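Local coordinates for protein peroxiredoxin 6 (Arenicola marina, PDB 2V2G) that probably reduces hydrogen peroxide and organic hydroperoxides to water and alcohols, as a thiol-dependent peroxidase of the Prx6 subfamily, at residues R151-S154 and E155-R158; Q164-Q168 and K169-T173. The protein carries 1 engineered substitution. All coordinates share one frame; numbering follows the deposited sequence.

After the last strand of the central sheet, 139-145, the chain runs into helix 153-168, and the two contacts lie at its two ends. Contact 1 opens the helix at its N-cap and first turn, against strand 124-133 and helices 43-54 and 56-61 of the thioredoxin-like domain. Contact 2 closes a tight turn where the helix gives way to strand 171-172, which pairs with strand 183-185 in the small antiparallel sheet of the C-terminal domain. The contacts follow in series, neither nested nor crossed, with centres 18 Å apart. One helix thus joins the two domains, and both of its ends touch the second subunit.

Contact 1 of 2, residues R151-S154 and E155-R158; sequences RNFS and EILR
N152 caps the start of helix 153-168, and E155-R158 is the turn that follows. L157 N donates to F153 O (3.0 Å) and R158 N to S154 O, the first regular i to i+4 bonds, while N152 O receives only weak bonds from E155 N and I156 N. The N-cap bond runs from E155 N to N152 OD1, 3.1 Å, and approaches from above the side-chain amide plane of N152. S154 OG donates in that plane, onto a lone pair of N152 OD1, at 2.7 Å. A chi1 of 173° sets this amide opposite its own backbone N and over the first turn, and ND2 reaches E155 OE1 of the second subunit. With an alanine here, E155 N and S154 OG would probably lose their shared acceptor, and that glutamate the amide donor. On the inner side, F153 and I156 point the same way; F153 packs on V52, I156 on V130 and F59. E155 bends at chi2 (64°) toward R158, and Y145 OH of the second subunit also bonds OE2. R158 grips this carboxylate side-on in a salt bridge, NE to E155 OE1 at 2.8 Å and NH2 to E155 OE2 at 3.0 Å, both oxygens near the guanidinium plane.

Contact 2 of 2, residues Q164-Q168 and K169-T173; sequences QLTAQ and KKVAT
K169 CG and CD stand to one side of the plane of the peptide group joining Q168 and K169, displaced past its edge, with CG 3.4 Å from Q168 C. The L165 carbonyl is met end-on by K169 N, 3.0 Å from L165 O and nearly in line with the C=O bond, and Q168 N donates to the same oxygen. The side-chain amide of Q168 turns back along the helix, where NE2 bonds Q164 O; that oxygen lies in the amide plane, whereas the donor stands above the carbonyl plane of Q164.

Past this last turn the chain reverses from helix 153-168 into strand 171-172. K170 is the centre of an inverse gamma turn, closed by V171 N to K169 O. Between the two arms it is mostly methyl groups that meet. A chi1 of 172° places L165 CG opposite its own backbone N and brings CD2 to the strand, 4.0 Å from V171 CG2 and 4.1 Å from T173 CG2, with CD1 beside K169 CG. L165 and V171 cross at about a right angle, and both also touch C183 of the neighbouring strand. T166 turns its methyl to the strand, CG2 lying 3.3 Å from V171 O, while OG1 bonds back to S162 O in its own helix; T173 OG1 likewise bonds S162 OG.

A water links T166 O (2.9 Å) with V171 O (2.8 Å), although it has more acceptors around it than protons to give. A172 packs on V44 of the second subunit, and its side chain is about 4 Å from a bound benzoic acid. The chemistry is therefore divided: backbone bonds and a water fix the turn, both threonine hydroxyls are taken up by S162, one by its carbonyl and one by its hydroxyl, and methyl groups are left to join helix to strand.

Contact 1 of 2, residues R151-S154 and E155-R158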
loop_
_atom_site.group_PDB
_atom_site.type_symbol
_atom_site.label_atom_id
_atom_site.label_comp_id
_atom_site.label_asym_id
_atom_site.label_seq_id
_atom_site.Cartn_x
_atom_site.Cartn_y
_atom_site.Cartn_z
ATOM N N ARG A 151 -2.886 9.207 -2.351
ATOM C CA ARG A 151 -1.873 8.247 -2.632
ATOM C C ARG A 151 -0.557 8.853 -3.169
ATOM O O ARG A 151 -0.475 10.039 -3.434
ATOM C CB ARG A 151 -2.425 7.236 -3.637
ATOM C CG ARG A 151 -3.453 6.323 -3.000
ATOM C CD ARG A 151 -4.334 5.684 -3.978
ATOM N NE ARG A 151 -5.306 6.602 -4.515
ATOM C CZ ARG A 151 -6.389 6.252 -5.214
ATOM N NH1 ARG A 151 -6.681 4.965 -5.495
ATOM N NH2 ARG A 151 -7.226 7.174 -5.542
ATOM N N ASN A 152 0.477 8.007 -3.175
ATOM C CA ASN A 152 1.810 8.288 -3.728
ATOM C C ASN A 152 1.964 7.378 -4.951
ATOM O O ASN A 152 2.290 6.201 -4.841
ATOM C CB ASN A 152 2.872 8.035 -2.634
ATOM C CG ASN A 152 4.289 8.122 -3.125
ATOM O OD1 ASN A 152 4.518 8.313 -4.323
ATOM N ND2 ASN A 152 5.239 7.973 -2.229
ATOM N N PHE A 153 1.779 7.976 -6.131
ATOM C CA PHE A 153 1.802 7.215 -7.384
ATOM C C PHE A 153 3.263 6.931 -7.836
ATOM O O PHE A 153 3.469 6.014 -8.628
ATOM C CB PHE A 153 0.915 7.905 -8.484
ATOM C CG PHE A 153 -0.555 7.633 -8.298
ATOM C CD1 PHE A 153 -1.128 6.408 -8.663
ATOM C CD2 PHE A 153 -1.352 8.574 -7.650
ATOM C CE1 PHE A 153 -2.520 6.130 -8.415
ATOM C CE2 PHE A 153 -2.692 8.324 -7.420
ATOM C CZ PHE A 153 -3.280 7.098 -7.801
ATOM N N SER A 154 4.241 7.647 -7.306
ATOM C CA SER A 154 5.660 7.245 -7.538
ATOM C C SER A 154 5.981 5.910 -6.861
ATOM O O SER A 154 6.731 5.114 -7.412
ATOM C CB SER A 154 6.634 8.326 -7.169
ATOM O OG SER A 154 6.759 8.488 -5.778
ATOM N N GLU A 155 5.426 5.674 -5.680
ATOM C CA GLU A 155 5.584 4.359 -5.024
ATOM C C GLU A 155 4.917 3.248 -5.857
ATOM O O GLU A 155 5.422 2.153 -5.958
ATOM C CB GLU A 155 4.987 4.366 -3.600
ATOM C CG GLU A 155 4.975 2.995 -2.944
ATOM C CD GLU A 155 6.318 2.380 -2.680
ATOM O OE1 GLU A 155 7.364 3.108 -2.839
ATOM O OE2 GLU A 155 6.341 1.219 -2.159
ATOM N N ILE A 156 3.774 3.558 -6.470
ATOM C CA ILE A 156 3.083 2.614 -7.344
ATOM C C ILE A 156 3.997 2.265 -8.543
ATOM O O ILE A 156 4.166 1.083 -8.857
ATOM C CB ILE A 156 1.700 3.173 -7.800
ATOM C CG1 ILE A 156 0.790 3.221 -6.551
ATOM C CG2 ILE A 156 1.052 2.204 -8.820
ATOM C CD1 ILE A 156 -0.399 4.118 -6.691
ATOM N N LEU A 157 4.616 3.277 -9.144
ATOM C CA LEU A 157 5.587 3.014 -10.233
ATOM C C LEU A 157 6.760 2.190 -9.701
ATOM O O LEU A 157 7.253 1.269 -10.385
ATOM C CB LEU A 157 6.025 4.260 -10.948
ATOM C CG LEU A 157 4.900 4.928 -11.760
ATOM C CD1 LEU A 157 5.194 6.355 -12.038
ATOM C CD2 LEU A 157 4.711 4.166 -13.068
ATOM N N ARG A 158 7.245 2.501 -8.499
ATOM C CA ARG A 158 8.420 1.754 -7.947
ATOM C C ARG A 158 8.095 0.277 -7.813
ATOM O O ARG A 158 8.888 -0.599 -8.177
ATOM C CB ARG A 158 8.866 2.347 -6.592
ATOM C CG ARG A 158 10.167 1.839 -5.974
ATOM C CD ARG A 158 10.372 2.367 -4.593
ATOM N NE ARG A 158 9.544 1.616 -3.656
ATOM C CZ ARG A 158 9.827 0.419 -3.181
ATOM N NH1 ARG A 158 10.967 -0.214 -3.464
ATOM N NH2 ARG A 158 8.926 -0.185 -2.419
#

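Contact 2 of 2, residues Q164-Q168 and K169-T173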
loop_
_atom_site.group_PDB
_atom_site.type_symbol
_atom_site.label_atom_id
_atom_site.label_comp_id
_atom_site.label_asym_id
_atom_site.label_seq_id
_atom_site.Cartn_x
_atom_site.Cartn_y
_atom_site.Cartn_z
ATOM N N GLN A 164 7.733 -6.359 -12.066
ATOM C CA GLN A 164 8.032 -6.786 -13.446
ATOM C C GLN A 164 9.415 -7.440 -13.476
ATOM O O GLN A 164 9.608 -8.454 -14.169
ATOM C CB GLN A 164 7.919 -5.628 -14.401
ATOM C CG GLN A 164 6.504 -5.140 -14.547
ATOM C CD GLN A 164 6.356 -4.072 -15.588
ATOM O OE1 GLN A 164 7.258 -3.263 -15.819
ATOM N NE2 GLN A 164 5.209 -4.038 -16.238
ATOM N N LEU A 165 10.339 -6.901 -12.690
ATOM C CA LEU A 165 11.703 -7.519 -12.606
ATOM C C LEU A 165 11.687 -8.906 -11.953
ATOM O O LEU A 165 12.254 -9.884 -12.464
ATOM C CB LEU A 165 12.605 -6.581 -11.798
ATOM C CG LEU A 165 13.980 -7.127 -11.437
ATOM C CD1 LEU A 165 14.841 -7.360 -12.731
ATOM C CD2 LEU A 165 14.679 -6.240 -10.379
ATOM N N THR A 166 11.008 -9.013 -10.791
ATOM C CA THR A 166 11.043 -10.238 -10.039
ATOM C C THR A 166 10.170 -11.320 -10.644
ATOM O O THR A 166 10.257 -12.475 -10.226
ATOM C CB THR A 166 10.628 -9.939 -8.559
ATOM O OG1 THR A 166 9.257 -9.432 -8.569
ATOM C CG2 THR A 166 11.617 -8.937 -7.898
ATOM N N ALA A 167 9.257 -10.965 -11.568
ATOM C CA ALA A 167 8.555 -11.949 -12.415
ATOM C C ALA A 167 9.494 -12.690 -13.338
ATOM O O ALA A 167 9.203 -13.817 -13.713
ATOM C CB ALA A 167 7.492 -11.258 -13.244
ATOM N N GLN A 168 10.551 -12.013 -13.768
ATOM C CA GLN A 168 11.467 -12.526 -14.792
ATOM C C GLN A 168 12.769 -13.129 -14.246
ATOM O O GLN A 168 13.351 -14.021 -14.891
ATOM C CB GLN A 168 11.862 -11.382 -15.711
ATOM C CG GLN A 168 10.787 -10.753 -16.526
ATOM C CD GLN A 168 11.380 -9.581 -17.336
ATOM O OE1 GLN A 168 12.043 -9.807 -18.360
ATOM N NE2 GLN A 168 11.217 -8.357 -16.839
ATOM N N LYS A 169 13.248 -12.608 -13.125
ATOM C CA LYS A 169 14.572 -12.957 -12.579
ATOM C C LYS A 169 14.482 -13.458 -11.130
ATOM O O LYS A 169 13.605 -13.048 -10.380
ATOM C CB LYS A 169 15.500 -11.735 -12.704
ATOM C CG LYS A 169 15.582 -11.138 -14.142
ATOM C CD LYS A 169 16.364 -12.031 -15.018
ATOM C CE LYS A 169 16.396 -11.490 -16.448
ATOM N NZ LYS A 169 17.181 -12.348 -17.321
ATOM N N LYS A 170 15.439 -14.299 -10.719
ATOM C CA LYS A 170 15.448 -14.959 -9.378
ATOM C C LYS A 170 16.028 -14.046 -8.301
ATOM O O LYS A 170 16.926 -14.387 -7.528
ATOM C CB LYS A 170 16.201 -16.282 -9.456
ATOM C CG LYS A 170 15.553 -17.240 -10.452
ATOM C CD LYS A 170 16.269 -18.534 -10.469
ATOM C CE LYS A 170 15.468 -19.555 -11.286
ATOM N NZ LYS A 170 16.191 -20.831 -11.484
ATOM N N VAL A 171 15.418 -12.883 -8.257
ATOM C CA VAL A 171 15.823 -11.855 -7.302
ATOM C C VAL A 171 14.581 -11.328 -6.583
ATOM O O VAL A 171 13.487 -11.518 -7.035
ATOM C CB VAL A 171 16.609 -10.658 -7.919
ATOM C CG1 VAL A 171 17.921 -11.176 -8.561
ATOM C CG2 VAL A 171 15.720 -9.848 -8.972
ATOM N N ALA A 172 14.822 -10.605 -5.499
ATOM C CA ALA A 172 13.751 -9.863 -4.787
ATOM C C ALA A 172 14.343 -8.512 -4.452
ATOM O O ALA A 172 15.528 -8.377 -4.240
ATOM C CB ALA A 172 13.284 -10.606 -3.526
ATOM N N THR A 173 13.502 -7.475 -4.344
ATOM C CA THR A 173 14.001 -6.122 -4.203
ATOM C C THR A 173 13.953 -5.710 -2.701
ATOM O O THR A 173 12.929 -5.892 -2.008
ATOM C CB THR A 173 13.203 -5.096 -5.044
ATOM O OG1 THR A 173 11.819 -5.120 -4.735
ATOM C CG2 THR A 173 13.435 -5.391 -6.563
HETATM O O HOH W 1 11.647 -13.410 -7.862
#